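PDB 5WLH: LbaCas13a H328A (C2c2) from Lachnospiraceae bacterium NK4A179, which binds a CRISPR guide RNA, held here as pre-crRNA with a 24-nt spacer, and probably uses it to find and cleave target RNA. Local coordinates for residues K666-R671 with V887-G892; I662-D667 with Y729-N734; K277-K282 with K398-F403. All coordinates share one frame; numbering follows the deposited sequence.

Interaction 1. Residues K666-R671 with V887-G892; sequences KDNVER and VKPYAG. With nucleotides of chain B.
Lys666, Asn668 and Pro889 meet where the loop after helix 654-665 runs past a type I beta turn, Lys888 to Ala891, that leads into helix 891-898. No direct hydrogen bond joins the two segments. CB of Pro889 lies 3.5 Å from O of Lys666 and packs equally closely on OD1 of Asn668. CG of Asn668 is anti to the carbonyl carbon, beside the backbone N (chi1 -75°), which sets the amide against Pro889 and Tyr890. ND2 stands 3.5 Å above one face of the Tyr890 ring, nearer the rim than the centre, with amide and ring planes 64° apart. CG1 of Val887 touches CB of Lys666 at 3.6 Å. Two waters supply the polar links. One donates to O of Lys666 and accepts from N of Lys888; the other accepts from N of Asn668 and donates to O of Pro889 at 2.7 Å. Farther along, Arg671 NH1 is shared between two phosphates of chain B, with a bent bond to OP1 of U35 and a straighter one to OP1 of A34. Its NH2 makes an almost straight bond to OP2 of U35 of chain B. Helix 960-974 touches Asn668, Glu670 and Tyr890; helix 635-645 packs against Val887 and Tyr890.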
loop_
_atom_site.group_PDB
_atom_site.type_symbol
_atom_site.label_atom_id
_atom_site.label_comp_id
_atom_site.label_asym_id
_atom_site.label_seq_id
_atom_site.Cartn_x
_atom_site.Cartn_y
_atom_site.Cartn_z
ATOM N N LYS A 666 -28.354 17.114 12.266
ATOM C CA LYS A 666 -29.699 16.543 12.193
ATOM C C LYS A 666 -29.700 15.205 11.472
ATOM O O LYS A 666 -30.518 14.330 11.788
ATOM C CB LYS A 666 -30.657 17.513 11.492
ATOM C CG LYS A 666 -30.315 17.808 10.033
ATOM C CD LYS A 666 -31.208 18.886 9.424
ATOM C CE LYS A 666 -30.603 19.450 8.135
ATOM N NZ LYS A 666 -31.474 20.473 7.487
ATOM N N ASP A 667 -28.815 15.031 10.490
ATOM C CA ASP A 667 -28.698 13.779 9.760
ATOM C C ASP A 667 -27.263 13.301 9.825
ATOM O O ASP A 667 -26.332 14.105 9.751
ATOM C CB ASP A 667 -29.121 13.932 8.296
ATOM C CG ASP A 667 -30.502 14.531 8.155
ATOM O OD1 ASP A 667 -31.415 14.077 8.879
ATOM O OD2 ASP A 667 -30.667 15.452 7.333
ATOM N N ASN A 668 -27.086 11.993 9.981
ATOM C CA ASN A 668 -25.744 11.435 9.876
ATOM C C ASN A 668 -25.241 11.630 8.452
ATOM O O ASN A 668 -25.978 11.417 7.487
ATOM C CB ASN A 668 -25.755 9.956 10.258
ATOM C CG ASN A 668 -25.880 9.753 11.758
ATOM O OD1 ASN A 668 -25.505 10.628 12.546
ATOM N ND2 ASN A 668 -26.409 8.603 12.160
ATOM N N VAL A 669 -23.991 12.066 8.327
ATOM C CA VAL A 669 -23.387 12.400 7.042
ATOM C C VAL A 669 -22.387 11.306 6.683
ATOM O O VAL A 669 -21.486 11.001 7.472
ATOM C CB VAL A 669 -22.709 13.778 7.086
ATOM C CG1 VAL A 669 -22.052 14.091 5.754
ATOM C CG2 VAL A 669 -23.731 14.852 7.469
ATOM N N GLU A 670 -22.583 10.687 5.523
ATOM C CA GLU A 670 -21.637 9.720 4.972
ATOM C C GLU A 670 -20.674 10.460 4.052
ATOM O O GLU A 670 -21.070 10.937 2.986
ATOM C CB GLU A 670 -22.383 8.632 4.210
ATOM C CG GLU A 670 -21.523 7.479 3.760
ATOM C CD GLU A 670 -22.374 6.334 3.247
ATOM O OE1 GLU A 670 -23.608 6.518 3.197
ATOM O OE2 GLU A 670 -21.825 5.260 2.903
ATOM N N ARG A 671 -19.418 10.572 4.465
ATOM C CA ARG A 671 -18.441 11.276 3.659
ATOM C C ARG A 671 -17.972 10.439 2.486
ATOM O O ARG A 671 -17.783 9.226 2.605
ATOM C CB ARG A 671 -17.238 11.659 4.497
ATOM C CG ARG A 671 -17.527 12.785 5.413
ATOM C CD ARG A 671 -16.250 13.212 6.052
ATOM N NE ARG A 671 -16.520 13.820 7.335
ATOM C CZ ARG A 671 -15.570 14.166 8.186
ATOM N NH1 ARG A 671 -14.296 13.976 7.848
ATOM N NH2 ARG A 671 -15.896 14.706 9.354
ATOM N N VAL A 887 -33.154 17.163 16.973
ATOM C CA VAL A 887 -32.602 16.225 16.002
ATOM C C VAL A 887 -32.590 14.822 16.598
ATOM O O VAL A 887 -32.459 14.645 17.813
ATOM C CB VAL A 887 -31.180 16.641 15.558
ATOM C CG1 VAL A 887 -31.166 18.076 15.052
ATOM C CG2 VAL A 887 -30.196 16.481 16.700
ATOM N N LYS A 888 -32.735 13.815 15.729
ATOM C CA LYS A 888 -32.648 12.408 16.128
ATOM C C LYS A 888 -31.947 11.603 15.035
ATOM O O LYS A 888 -32.535 10.702 14.435
ATOM C CB LYS A 888 -34.040 11.835 16.407
ATOM C CG LYS A 888 -34.850 12.581 17.455
ATOM C CD LYS A 888 -34.359 12.297 18.868
ATOM C CE LYS A 888 -34.834 13.382 19.838
ATOM N NZ LYS A 888 -34.031 13.421 21.094
ATOM N N PRO A 889 -30.670 11.894 14.760
ATOM C CA PRO A 889 -30.006 11.225 13.627
ATOM C C PRO A 889 -29.845 9.715 13.787
ATOM O O PRO A 889 -29.750 9.018 12.772
ATOM C CB PRO A 889 -28.642 11.935 13.545
ATOM C CG PRO A 889 -28.419 12.506 14.909
ATOM C CD PRO A 889 -29.785 12.873 15.420
ATOM N N TYR A 890 -29.820 9.178 15.006
ATOM C CA TYR A 890 -29.507 7.765 15.199
ATOM C C TYR A 890 -30.736 6.882 15.339
ATOM O O TYR A 890 -30.587 5.678 15.555
ATOM C CB TYR A 890 -28.599 7.583 16.424
ATOM C CG TYR A 890 -27.212 8.100 16.159
ATOM C CD1 TYR A 890 -26.261 7.306 15.516
ATOM C CD2 TYR A 890 -26.865 9.391 16.511
ATOM C CE1 TYR A 890 -24.994 7.796 15.249
ATOM C CE2 TYR A 890 -25.614 9.884 16.259
ATOM C CZ TYR A 890 -24.680 9.096 15.630
ATOM O OH TYR A 890 -23.430 9.625 15.393
ATOM N N ALA A 891 -31.939 7.440 15.182
ATOM C CA ALA A 891 -33.158 6.682 15.468
ATOM C C ALA A 891 -33.185 5.338 14.737
ATOM O O ALA A 891 -33.358 4.283 15.362
ATOM C CB ALA A 891 -34.383 7.527 15.108
ATOM N N GLY A 892 -32.988 5.350 13.417
ATOM C CA GLY A 892 -33.085 4.111 12.660
ATOM C C GLY A 892 -31.922 3.169 12.913
ATOM O O GLY A 892 -32.099 1.950 13.006
ATOM P P U B 35 -12.537 14.631 11.019
ATOM O OP1 U B 35 -12.918 13.529 10.108
ATOM O OP2 U B 35 -13.651 15.548 11.364
ATOM O "O5'" U B 35 -11.898 14.073 12.355
ATOM C "C5'" U B 35 -12.697 13.561 13.398
ATOM C "C4'" U B 35 -11.821 13.220 14.568
ATOM O "O4'" U B 35 -10.888 12.183 14.188
ATOM C "C3'" U B 35 -10.933 14.356 15.036
ATOM O "O3'" U B 35 -11.644 15.233 15.880
ATOM C "C2'" U B 35 -9.789 13.630 15.728
ATOM O "O2'" U B 35 -10.140 13.293 17.058
ATOM C "C1'" U B 35 -9.679 12.342 14.893
ATOM N N1 U B 35 -8.572 12.428 13.917
ATOM C C2 U B 35 -7.321 12.126 14.404
ATOM O O2 U B 35 -7.122 11.772 15.551
ATOM N N3 U B 35 -6.311 12.230 13.493
ATOM C C4 U B 35 -6.420 12.626 12.177
ATOM O O4 U B 35 -5.392 12.685 11.502
ATOM C C5 U B 35 -7.746 12.935 11.746
ATOM C C6 U B 35 -8.761 12.827 12.612
ATOM P P A B 34 -11.328 13.570 5.239
ATOM O OP1 A B 34 -12.615 12.887 5.554
ATOM O OP2 A B 34 -11.298 14.768 4.323
ATOM O "O5'" A B 34 -10.492 13.970 6.522
ATOM C "C5'" A B 34 -10.484 13.148 7.681
ATOM C "C4'" A B 34 -10.157 13.938 8.926
ATOM O "O4'" A B 34 -8.731 14.242 8.971
ATOM C "C3'" A B 34 -10.896 15.282 9.060
ATOM O "O3'" A B 34 -11.309 15.467 10.407
ATOM C "C2'" A B 34 -9.806 16.306 8.737
ATOM O "O2'" A B 34 -9.988 17.572 9.337
ATOM C "C1'" A B 34 -8.560 15.609 9.277
ATOM N N9 A B 34 -7.308 16.122 8.707
ATOM C C8 A B 34 -6.827 16.119 7.424
ATOM N N7 A B 34 -5.670 16.729 7.299
ATOM C C5 A B 34 -5.377 17.181 8.577
ATOM C C6 A B 34 -4.300 17.903 9.123
ATOM N N6 A B 34 -3.246 18.336 8.425
ATOM N N1 A B 34 -4.333 18.182 10.446
ATOM C C2 A B 34 -5.384 17.763 11.166
ATOM N N3 A B 34 -6.453 17.078 10.762
ATOM C C4 A B 34 -6.381 16.812 9.448
HETATM O O HOH W 1 -32.881 14.396 12.945
HETATM O O HOH W 2 -29.339 10.255 10.374
#

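Interaction 2. Residues I662-D667 with Y729-N734; sequences IDLYKD and YNAFLN. With nucleotides of chain B.
Leu664 meets Asn730 and Ala731 where helix 654-665 meets helix 709-732. CG of Leu664 is anti to the carbonyl carbon, beside the backbone N (chi1 -64°), and from there the branch CD2 reaches CB of Ala731 at 3.7 Å and CB of Asn730 at 3.8 Å. The Leu664 and Asn730 side chains cross at about a right angle. O of Leu664 is 3.6 Å from CB of Asn730. ND2 of Asn730 comes no closer than 4.2 Å to CE1 of Tyr665, and the ring and amide planes are 69° apart. This ND2 bonds O of Glu726 in its own helix. One water donates to O of Asp663 at 2.6 Å and to O of Asn730 at 2.7 Å, so both its hydrogens are used between two carbonyls.

In the next shell, CB of Leu664 lies over the centre of the Tyr665 ring, 3.6 Å above its plane. OH of Tyr665 is bonded to OE2 of Glu726. Phe643 packs on Leu664, and Phe857 on Ala731. Tyr729 OH donates to OP2 of A34 of chain B at 2.6 Å. The same OH is hydrogen-bonded to N of Phe678, and Arg671 makes a cation-pi contact with the ring. The two helices thus pack through apolar groups and a bridging water. The second has a wider pi-type turn at 729-732, and its Tyr729 belongs to the site that grips the guide-RNA backbone.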
loop_
_atom_site.group_PDB
_atom_site.type_symbol
_atom_site.label_atom_id
_atom_site.label_comp_id
_atom_site.label_asym_id
_atom_site.label_seq_id
_atom_site.Cartn_x
_atom_site.Cartn_y
_atom_site.Cartn_z
ATOM N N ILE A 662 -27.977 22.324 14.496
ATOM C CA ILE A 662 -29.067 21.524 13.954
ATOM C C ILE A 662 -28.812 21.215 12.486
ATOM O O ILE A 662 -29.012 20.084 12.036
ATOM C CB ILE A 662 -30.416 22.240 14.167
ATOM C CG1 ILE A 662 -30.719 22.338 15.663
ATOM C CG2 ILE A 662 -31.528 21.503 13.447
ATOM C CD1 ILE A 662 -31.889 23.252 15.987
ATOM N N ASP A 663 -28.347 22.209 11.720
ATOM C CA ASP A 663 -28.038 21.977 10.309
ATOM C C ASP A 663 -26.995 20.880 10.139
ATOM O O ASP A 663 -27.133 20.013 9.267
ATOM C CB ASP A 663 -27.515 23.253 9.662
ATOM C CG ASP A 663 -28.592 24.293 9.444
ATOM O OD1 ASP A 663 -29.796 23.997 9.644
ATOM O OD2 ASP A 663 -28.210 25.417 9.069
ATOM N N LEU A 664 -25.939 20.906 10.953
ATOM C CA LEU A 664 -24.821 19.992 10.741
ATOM C C LEU A 664 -25.130 18.574 11.199
ATOM O O LEU A 664 -24.658 17.615 10.580
ATOM C CB LEU A 664 -23.571 20.502 11.460
ATOM C CG LEU A 664 -23.004 21.840 10.952
ATOM C CD1 LEU A 664 -21.633 22.102 11.535
ATOM C CD2 LEU A 664 -22.955 21.901 9.419
ATOM N N TYR A 665 -25.922 18.410 12.259
ATOM C CA TYR A 665 -25.991 17.129 12.942
ATOM C C TYR A 665 -27.379 16.498 12.943
ATOM O O TYR A 665 -27.549 15.426 13.538
ATOM C CB TYR A 665 -25.466 17.291 14.370
ATOM C CG TYR A 665 -24.070 17.884 14.374
ATOM C CD1 TYR A 665 -23.081 17.371 13.533
ATOM C CD2 TYR A 665 -23.740 18.958 15.190
ATOM C CE1 TYR A 665 -21.806 17.916 13.515
ATOM C CE2 TYR A 665 -22.463 19.513 15.171
ATOM C CZ TYR A 665 -21.503 18.985 14.340
ATOM O OH TYR A 665 -20.235 19.530 14.315
ATOM N N LYS A 666 -28.354 17.114 12.266
ATOM C CA LYS A 666 -29.699 16.543 12.193
ATOM C C LYS A 666 -29.700 15.205 11.472
ATOM O O LYS A 666 -30.518 14.330 11.788
ATOM C CB LYS A 666 -30.657 17.513 11.492
ATOM C CG LYS A 666 -30.315 17.808 10.033
ATOM C CD LYS A 666 -31.208 18.886 9.424
ATOM C CE LYS A 666 -30.603 19.450 8.135
ATOM N NZ LYS A 666 -31.474 20.473 7.487
ATOM N N ASP A 667 -28.815 15.031 10.490
ATOM C CA ASP A 667 -28.698 13.779 9.760
ATOM C C ASP A 667 -27.263 13.301 9.825
ATOM O O ASP A 667 -26.332 14.105 9.751
ATOM C CB ASP A 667 -29.121 13.932 8.296
ATOM C CG ASP A 667 -30.502 14.531 8.155
ATOM O OD1 ASP A 667 -31.415 14.077 8.879
ATOM O OD2 ASP A 667 -30.667 15.452 7.333
ATOM N N TYR A 729 -17.653 19.532 5.897
ATOM C CA TYR A 729 -18.028 18.140 5.691
ATOM C C TYR A 729 -19.534 17.935 5.793
ATOM O O TYR A 729 -20.105 17.163 5.016
ATOM C CB TYR A 729 -17.295 17.244 6.691
ATOM C CG TYR A 729 -15.808 17.178 6.419
ATOM C CD1 TYR A 729 -15.327 16.601 5.243
ATOM C CD2 TYR A 729 -14.896 17.686 7.330
ATOM C CE1 TYR A 729 -13.964 16.543 4.977
ATOM C CE2 TYR A 729 -13.546 17.626 7.083
ATOM C CZ TYR A 729 -13.089 17.048 5.904
ATOM O OH TYR A 729 -11.740 17.003 5.656
ATOM N N ASN A 730 -20.198 18.632 6.717
ATOM C CA ASN A 730 -21.560 18.275 7.083
ATOM C C ASN A 730 -22.637 19.120 6.408
ATOM O O ASN A 730 -23.827 18.781 6.514
ATOM C CB ASN A 730 -21.709 18.353 8.603
ATOM C CG ASN A 730 -20.844 17.328 9.313
ATOM O OD1 ASN A 730 -21.182 16.156 9.353
ATOM N ND2 ASN A 730 -19.722 17.770 9.873
ATOM N N ALA A 731 -22.263 20.179 5.699
ATOM C CA ALA A 731 -23.239 21.007 5.006
ATOM C C ALA A 731 -22.771 21.377 3.606
ATOM O O ALA A 731 -23.540 21.304 2.642
ATOM C CB ALA A 731 -23.506 22.283 5.819
ATOM N N PHE A 732 -21.503 21.769 3.487
ATOM C CA PHE A 732 -21.012 22.363 2.250
ATOM C C PHE A 732 -20.947 21.346 1.119
ATOM O O PHE A 732 -21.461 21.589 0.022
ATOM C CB PHE A 732 -19.640 22.990 2.513
ATOM C CG PHE A 732 -18.848 23.305 1.279
ATOM C CD1 PHE A 732 -19.192 24.372 0.456
ATOM C CD2 PHE A 732 -17.727 22.553 0.957
ATOM C CE1 PHE A 732 -18.446 24.667 -0.666
ATOM C CE2 PHE A 732 -16.978 22.851 -0.165
ATOM C CZ PHE A 732 -17.336 23.907 -0.976
ATOM N N LEU A 733 -20.311 20.199 1.357
ATOM C CA LEU A 733 -19.990 19.321 0.237
ATOM C C LEU A 733 -21.233 18.748 -0.441
ATOM O O LEU A 733 -21.202 18.489 -1.645
ATOM C CB LEU A 733 -19.063 18.189 0.703
ATOM C CG LEU A 733 -17.616 18.562 1.018
ATOM C CD1 LEU A 733 -16.902 17.357 1.642
ATOM C CD2 LEU A 733 -16.884 19.053 -0.223
ATOM N N ASN A 734 -22.335 18.557 0.292
ATOM C CA ASN A 734 -23.552 17.989 -0.280
ATOM C C ASN A 734 -24.574 19.036 -0.695
ATOM O O ASN A 734 -25.674 18.670 -1.123
ATOM C CB ASN A 734 -24.203 17.026 0.714
ATOM C CG ASN A 734 -23.263 15.932 1.151
ATOM O OD1 ASN A 734 -22.436 15.461 0.370
ATOM N ND2 ASN A 734 -23.364 15.537 2.411
ATOM P P A B 34 -11.328 13.570 5.239
ATOM O OP1 A B 34 -12.615 12.887 5.554
ATOM O OP2 A B 34 -11.298 14.768 4.323
ATOM O "O5'" A B 34 -10.492 13.970 6.522
ATOM C "C5'" A B 34 -10.484 13.148 7.681
ATOM C "C4'" A B 34 -10.157 13.938 8.926
ATOM O "O4'" A B 34 -8.731 14.242 8.971
ATOM C "C3'" A B 34 -10.896 15.282 9.060
ATOM O "O3'" A B 34 -11.309 15.467 10.407
ATOM C "C2'" A B 34 -9.806 16.306 8.737
ATOM O "O2'" A B 34 -9.988 17.572 9.337
ATOM C "C1'" A B 34 -8.560 15.609 9.277
ATOM N N9 A B 34 -7.308 16.122 8.707
ATOM C C8 A B 34 -6.827 16.119 7.424
ATOM N N7 A B 34 -5.670 16.729 7.299
ATOM C C5 A B 34 -5.377 17.181 8.577
ATOM C C6 A B 34 -4.300 17.903 9.123
ATOM N N6 A B 34 -3.246 18.336 8.425
ATOM N N1 A B 34 -4.333 18.182 10.446
ATOM C C2 A B 34 -5.384 17.763 11.166
ATOM N N3 A B 34 -6.453 17.078 10.762
ATOM C C4 A B 34 -6.381 16.812 9.448
HETATM O O HOH W 3 -26.219 20.092 6.808
#

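Interaction 3. Residues K277-K282 with K398-F403; sequences KEAFKK and KMLNMF. With nucleotides of chain B.
Phe280 and Phe403 lie with their rings nearly parallel, at 21°, but slid apart so that they barely overlap. The centroids are 4.8 Å apart. The closest ring atoms are CG of Phe280 and CE2 of Phe403, at 3.4 Å, with CE2 over one face of the Phe280 ring. In the other direction, CB of Phe280 sits over the Phe403 ring as a CH-pi contact. It is 3.6 Å from the centroid of that ring and 15° off the normal. In both residues CG is anti to the backbone N, which brings each CG up against the other side chain.

Leu400 approaches Phe280 from a different side. Its CD1 lies at the edge of the Phe280 ring, near the ring plane, and touches CA of Phe280 at 3.8 Å. The CB of Ala279 is directed toward the partner helix. It is 3.5 Å from N of Leu400 and also packs on CB of Met399 and CB of Leu400. The small methyl fits the close approach of the two segment axes, 7.9 Å, at a crossing angle of -99°.

Lys277 crosses Phe403 obliquely. Its CD is 4.1 Å from CE1 of Phe403, while its bent chain carries NZ toward the RNA. There NZ comes within 3.3 Å of OP1 of C12 of chain B, and it also makes a weak hydrogen bond to O of Thr261. Tyr443, on helix 429-458, touches both Phe280 and Lys277, and strand 258-260 adds Ile260.

No hydrogen bond or salt bridge crosses between the segments. The contact is therefore apolar and aromatic, with the Lys277 ammonium directed to the RNA, where its charge would be expected to attract the phosphate.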
loop_
_atom_site.group_PDB
_atom_site.type_symbol
_atom_site.label_atom_id
_atom_site.label_comp_id
_atom_site.label_asym_id
_atom_site.label_seq_id
_atom_site.Cartn_x
_atom_site.Cartn_y
_atom_site.Cartn_z
ATOM N N LYS A 277 4.304 -21.771 -23.025
ATOM C CA LYS A 277 3.408 -21.495 -21.907
ATOM C C LYS A 277 2.537 -22.707 -21.592
ATOM O O LYS A 277 2.363 -23.082 -20.420
ATOM C CB LYS A 277 2.539 -20.287 -22.252
ATOM C CG LYS A 277 1.606 -19.851 -21.126
ATOM C CD LYS A 277 2.385 -19.394 -19.920
ATOM C CE LYS A 277 1.632 -18.292 -19.169
ATOM N NZ LYS A 277 1.534 -17.009 -19.929
ATOM N N GLU A 278 1.982 -23.333 -22.628
ATOM C CA GLU A 278 1.230 -24.573 -22.414
ATOM C C GLU A 278 2.095 -25.628 -21.741
ATOM O O GLU A 278 1.608 -26.411 -20.921
ATOM C CB GLU A 278 0.684 -25.096 -23.742
ATOM C CG GLU A 278 -0.461 -24.284 -24.343
ATOM C CD GLU A 278 -1.822 -24.534 -23.688
ATOM O OE1 GLU A 278 -1.913 -25.311 -22.717
ATOM O OE2 GLU A 278 -2.819 -23.942 -24.162
ATOM N N ALA A 279 3.387 -25.672 -22.077
ATOM C CA ALA A 279 4.259 -26.656 -21.454
ATOM C C ALA A 279 4.403 -26.371 -19.971
ATOM O O ALA A 279 4.425 -27.297 -19.152
ATOM C CB ALA A 279 5.642 -26.669 -22.118
ATOM N N PHE A 280 4.484 -25.090 -19.607
ATOM C CA PHE A 280 4.601 -24.751 -18.200
ATOM C C PHE A 280 3.291 -25.009 -17.468
ATOM O O PHE A 280 3.298 -25.436 -16.312
ATOM C CB PHE A 280 5.021 -23.289 -18.029
ATOM C CG PHE A 280 5.206 -22.905 -16.593
ATOM C CD1 PHE A 280 6.297 -23.370 -15.879
ATOM C CD2 PHE A 280 4.251 -22.149 -15.937
ATOM C CE1 PHE A 280 6.465 -23.058 -14.548
ATOM C CE2 PHE A 280 4.416 -21.835 -14.593
ATOM C CZ PHE A 280 5.518 -22.280 -13.903
ATOM N N LYS A 281 2.160 -24.745 -18.123
ATOM C CA LYS A 281 0.870 -25.126 -17.551
ATOM C C LYS A 281 0.847 -26.607 -17.195
ATOM O O LYS A 281 0.331 -27.004 -16.136
ATOM C CB LYS A 281 -0.241 -24.791 -18.545
ATOM C CG LYS A 281 -1.616 -25.211 -18.094
ATOM C CD LYS A 281 -2.617 -24.154 -18.518
ATOM C CE LYS A 281 -3.129 -24.398 -19.904
ATOM N NZ LYS A 281 -3.943 -25.633 -19.927
ATOM N N LYS A 282 1.435 -27.441 -18.054
ATOM C CA LYS A 282 1.514 -28.862 -17.753
ATOM C C LYS A 282 2.457 -29.119 -16.588
ATOM O O LYS A 282 2.175 -29.968 -15.738
ATOM C CB LYS A 282 1.947 -29.656 -18.991
ATOM C CG LYS A 282 2.162 -31.142 -18.674
ATOM C CD LYS A 282 2.162 -31.997 -19.930
ATOM C CE LYS A 282 2.564 -33.432 -19.603
ATOM N NZ LYS A 282 4.045 -33.595 -19.608
ATOM N N LYS A 398 10.584 -30.517 -24.679
ATOM C CA LYS A 398 11.499 -29.486 -25.165
ATOM C C LYS A 398 10.935 -28.093 -24.936
ATOM O O LYS A 398 11.685 -27.161 -24.635
ATOM C CB LYS A 398 11.779 -29.685 -26.653
ATOM C CG LYS A 398 12.265 -31.088 -27.010
ATOM C CD LYS A 398 13.556 -31.056 -27.820
ATOM C CE LYS A 398 14.388 -32.322 -27.607
ATOM N NZ LYS A 398 15.012 -32.385 -26.246
ATOM N N MET A 399 9.621 -27.925 -25.096
ATOM C CA MET A 399 9.043 -26.596 -24.944
ATOM C C MET A 399 9.075 -26.136 -23.491
ATOM O O MET A 399 9.093 -24.924 -23.231
ATOM C CB MET A 399 7.619 -26.572 -25.495
ATOM C CG MET A 399 7.561 -26.659 -27.030
ATOM S SD MET A 399 8.842 -25.692 -27.878
ATOM C CE MET A 399 7.878 -24.303 -28.501
ATOM N N LEU A 400 9.091 -27.076 -22.544
ATOM C CA LEU A 400 9.216 -26.703 -21.139
ATOM C C LEU A 400 10.639 -26.258 -20.813
ATOM O O LEU A 400 10.835 -25.297 -20.066
ATOM C CB LEU A 400 8.788 -27.859 -20.236
ATOM C CG LEU A 400 8.868 -27.566 -18.737
ATOM C CD1 LEU A 400 8.005 -26.357 -18.394
ATOM C CD2 LEU A 400 8.446 -28.780 -17.913
ATOM N N ASN A 401 11.646 -26.940 -21.358
ATOM C CA ASN A 401 13.014 -26.474 -21.185
ATOM C C ASN A 401 13.188 -25.078 -21.766
ATOM O O ASN A 401 13.862 -24.233 -21.171
ATOM C CB ASN A 401 13.989 -27.447 -21.840
ATOM C CG ASN A 401 13.963 -28.825 -21.194
ATOM O OD1 ASN A 401 13.890 -28.950 -19.964
ATOM N ND2 ASN A 401 14.022 -29.870 -22.023
ATOM N N MET A 402 12.586 -24.827 -22.927
ATOM C CA MET A 402 12.680 -23.513 -23.544
ATOM C C MET A 402 11.917 -22.477 -22.730
ATOM O O MET A 402 12.368 -21.334 -22.607
ATOM C CB MET A 402 12.153 -23.552 -24.977
ATOM C CG MET A 402 13.072 -24.253 -25.980
ATOM S SD MET A 402 14.715 -23.505 -26.039
ATOM C CE MET A 402 14.299 -21.877 -26.600
ATOM N N PHE A 403 10.755 -22.846 -22.177
ATOM C CA PHE A 403 10.053 -21.902 -21.312
ATOM C C PHE A 403 10.959 -21.457 -20.176
ATOM O O PHE A 403 11.056 -20.268 -19.866
ATOM C CB PHE A 403 8.771 -22.518 -20.750
ATOM C CG PHE A 403 7.986 -21.562 -19.898
ATOM C CD1 PHE A 403 7.144 -20.635 -20.490
ATOM C CD2 PHE A 403 8.136 -21.551 -18.513
ATOM C CE1 PHE A 403 6.445 -19.721 -19.712
ATOM C CE2 PHE A 403 7.434 -20.642 -17.726
ATOM C CZ PHE A 403 6.580 -19.735 -18.329
ATOM P P C B 12 0.960 -13.525 -21.418
ATOM O OP1 C B 12 0.197 -14.741 -21.837
ATOM O OP2 C B 12 2.429 -13.542 -21.198
ATOM O "O5'" C B 12 0.652 -12.338 -22.426
ATOM C "C5'" C B 12 -0.667 -12.120 -22.889
ATOM C "C4'" C B 12 -0.708 -10.939 -23.816
ATOM O "O4'" C B 12 -0.415 -9.729 -23.073
ATOM C "C3'" C B 12 0.349 -10.939 -24.917
ATOM O "O3'" C B 12 0.045 -11.790 -26.014
ATOM C "C2'" C B 12 0.414 -9.472 -25.280
ATOM O "O2'" C B 12 -0.740 -9.107 -26.013
ATOM C "C1'" C B 12 0.321 -8.834 -23.901
ATOM N N1 C B 12 1.676 -8.634 -23.345
ATOM C C2 C B 12 2.363 -7.516 -23.826
ATOM O O2 C B 12 1.808 -6.754 -24.635
ATOM N N3 C B 12 3.602 -7.277 -23.377
ATOM C C4 C B 12 4.162 -8.124 -22.511
ATOM N N4 C B 12 5.407 -7.828 -22.122
ATOM C C5 C B 12 3.505 -9.299 -22.004
ATOM C C6 C B 12 2.267 -9.519 -22.476
#

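Interactions 1 and 2 form one continuous region. They share Lys666 and Asp667, and their centres are 10 Å apart. Pro889 CG packs 3.3 Å from Tyr665 O, and Val669 CG2 lies 3.4 Å from Asn730 OD1. They also meet at the RNA: Arg671 from interaction 1 makes a cation-pi contact with Tyr729 from interaction 2, and both residues bind the phosphate of A34 of chain B. Interaction 3 is separate. Its centre is about 60 Å from that of interaction 1 and about 62 Å from that of interaction 2, across the centre of the chain. Its Lys277 approaches a different nucleotide, C12 of chain B.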